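Local coordinates for protein DNA-(apurinic or apyrimidinic site) lyase (Xenopus laevis, PDB 6WCD) that acts as a weak endonuclease at abasic sites in base excision repair and as a 3'-to-5' exonuclease, probably with two magnesium or manganese ions, at residues Arg208-Leu211 and Asn212-Gly216. Numbering follows the deposited sequence.
Sequences RQWL and NQFLG
Trp210 and Phe214 both carry CG trans to the backbone N (chi1 173° and -174°), which sends their rings the same way from one side of the helix 206-214, an i, i+4 aromatic pair in the DNase I-like catalytic domain of APE2. The result is an offset stack: the six-membered ring of Trp210 and the Phe214 ring have planes only 16° apart, yet their centroids are 4.9 Å apart, so they overlap near their rims. Trp210 CZ2 lies over one face of the phenyl ring, 3.8 Å from Phe214 CG, while Phe214 CB makes a CH-pi contact with the indole face. Tyr161 stacks on Trp210 and Phe239 on Phe214, extending the aromatic packing toward helix 152-173 and the neighbouring strand 239-241.

Beside the indole, Gln213 folds back along the helix. Its CG sits between the backbone N and the carbonyl carbon, and the bend at chi2 then turns the amide back, letting Gln213 NE2 donate a hydrogen bond to Trp210 O at 2.8 Å. NE2 meets a lone pair in the carbonyl plane, but the oxygen is tilted out of the amide plane and the bond is bent; Trp210 O also accepts the helical bond from Phe214 N at 3.0 Å. NE2 also bonds to Gln165 OE1, linking the two helices.

Arg208 and Asn212 are joined through the backbone, Asn212 N to Arg208 O at 2.8 Å, their polar ends turned to Glu203 (Asn212) and the carbonyls of Phe202 and Ser187 (Arg208). Leu211 and Leu215 pair by side chain against strand 269-278. As the helix ends, Leu215 N still donates to Leu211 O at 2.9 Å. Leu211 CD2 rests 3.7 Å from Leu215 CD1.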
loop_
_atom_site.group_PDB
_atom_site.type_symbol
_atom_site.label_atom_id
_atom_site.label_comp_id
_atom_site.label_asym_id
_atom_site.label_seq_id
_atom_site.Cartn_x
_atom_site.Cartn_y
_atom_site.Cartn_z
ATOM N N ARG A 208 -7.009 -16.552 1.103
ATOM C CA ARG A 208 -5.823 -17.223 0.602
ATOM C C ARG A 208 -6.075 -17.806 -0.766
ATOM O O ARG A 208 -5.185 -17.765 -1.631
ATOM C CB ARG A 208 -5.400 -18.293 1.608
ATOM C CG ARG A 208 -4.128 -18.934 1.307
ATOM C CD ARG A 208 -3.715 -19.776 2.505
ATOM N NE ARG A 208 -3.368 -18.903 3.626
ATOM C CZ ARG A 208 -3.844 -18.965 4.859
ATOM N NH1 ARG A 208 -4.747 -19.878 5.231
ATOM N NH2 ARG A 208 -3.407 -18.098 5.739
ATOM N N GLN A 209 -7.287 -18.275 -1.027
ATOM C CA GLN A 209 -7.625 -18.683 -2.387
ATOM C C GLN A 209 -7.472 -17.500 -3.330
ATOM O O GLN A 209 -7.010 -17.649 -4.477
ATOM C CB GLN A 209 -9.050 -19.242 -2.457
ATOM C CG GLN A 209 -9.207 -20.570 -1.744
ATOM C CD GLN A 209 -10.664 -21.035 -1.718
ATOM O OE1 GLN A 209 -11.577 -20.269 -2.028
ATOM N NE2 GLN A 209 -10.878 -22.290 -1.346
ATOM N N TRP A 210 -7.928 -16.325 -2.896
ATOM C CA TRP A 210 -7.791 -15.134 -3.736
ATOM C C TRP A 210 -6.334 -14.855 -4.042
ATOM O O TRP A 210 -5.952 -14.646 -5.208
ATOM C CB TRP A 210 -8.460 -13.923 -3.054
ATOM C CG TRP A 210 -8.169 -12.693 -3.844
ATOM C CD1 TRP A 210 -8.747 -12.353 -5.019
ATOM C CD2 TRP A 210 -7.176 -11.749 -3.575
ATOM N NE1 TRP A 210 -8.189 -11.198 -5.491
ATOM C CE2 TRP A 210 -7.187 -10.809 -4.641
ATOM C CE3 TRP A 210 -6.261 -11.554 -2.539
ATOM C CZ2 TRP A 210 -6.337 -9.714 -4.663
ATOM C CZ3 TRP A 210 -5.427 -10.474 -2.574
ATOM C CH2 TRP A 210 -5.462 -9.566 -3.642
ATOM N N LEU A 211 -5.491 -14.861 -3.014
ATOM C CA LEU A 211 -4.074 -14.588 -3.207
ATOM C C LEU A 211 -3.433 -15.620 -4.117
ATOM O O LEU A 211 -2.590 -15.266 -4.969
ATOM C CB LEU A 211 -3.355 -14.609 -1.863
ATOM C CG LEU A 211 -2.786 -13.358 -1.244
ATOM C CD1 LEU A 211 -1.806 -13.759 -0.169
ATOM C CD2 LEU A 211 -2.155 -12.416 -2.251
ATOM N N ASN A 212 -3.768 -16.915 -3.932
ATOM C CA ASN A 212 -3.185 -17.967 -4.730
ATOM C C ASN A 212 -3.402 -17.725 -6.214
ATOM O O ASN A 212 -2.529 -18.051 -7.024
ATOM C CB ASN A 212 -3.764 -19.330 -4.360
ATOM C CG ASN A 212 -3.294 -19.866 -3.005
ATOM O OD1 ASN A 212 -2.233 -19.529 -2.521
ATOM N ND2 ASN A 212 -4.097 -20.774 -2.417
ATOM N N GLN A 213 -4.590 -17.249 -6.614
ATOM C CA GLN A 213 -4.820 -17.015 -8.034
ATOM C C GLN A 213 -4.352 -15.647 -8.490
ATOM O O GLN A 213 -4.106 -15.466 -9.695
ATOM C CB GLN A 213 -6.300 -17.230 -8.402
ATOM C CG GLN A 213 -7.272 -16.373 -7.655
ATOM C CD GLN A 213 -7.440 -14.998 -8.274
ATOM O OE1 GLN A 213 -7.563 -14.845 -9.498
ATOM N NE2 GLN A 213 -7.474 -14.007 -7.435
ATOM N N PHE A 214 -4.175 -14.698 -7.572
ATOM C CA PHE A 214 -3.716 -13.371 -7.948
ATOM C C PHE A 214 -2.209 -13.373 -8.205
ATOM O O PHE A 214 -1.710 -12.656 -9.105
ATOM C CB PHE A 214 -4.073 -12.372 -6.826
ATOM C CG PHE A 214 -3.769 -10.964 -7.155
ATOM C CD1 PHE A 214 -4.383 -10.333 -8.229
ATOM C CD2 PHE A 214 -2.896 -10.258 -6.389
ATOM C CE1 PHE A 214 -4.107 -9.044 -8.553
ATOM C CE2 PHE A 214 -2.616 -8.933 -6.703
ATOM C CZ PHE A 214 -3.237 -8.346 -7.775
ATOM N N LEU A 215 -1.485 -14.204 -7.468
ATOM C CA LEU A 215 -0.027 -14.266 -7.557
ATOM C C LEU A 215 0.400 -15.380 -8.488
ATOM O O LEU A 215 -0.206 -16.449 -8.522
ATOM C CB LEU A 215 0.600 -14.490 -6.182
ATOM C CG LEU A 215 0.324 -13.414 -5.147
ATOM C CD1 LEU A 215 0.957 -13.782 -3.834
ATOM C CD2 LEU A 215 0.855 -12.088 -5.602
ATOM N N GLY A 216 1.466 -15.123 -9.225
ATOM C CA GLY A 216 2.118 -16.147 -9.979
ATOM C C GLY A 216 3.274 -16.750 -9.224
ATOM O O GLY A 216 3.747 -16.245 -8.218
#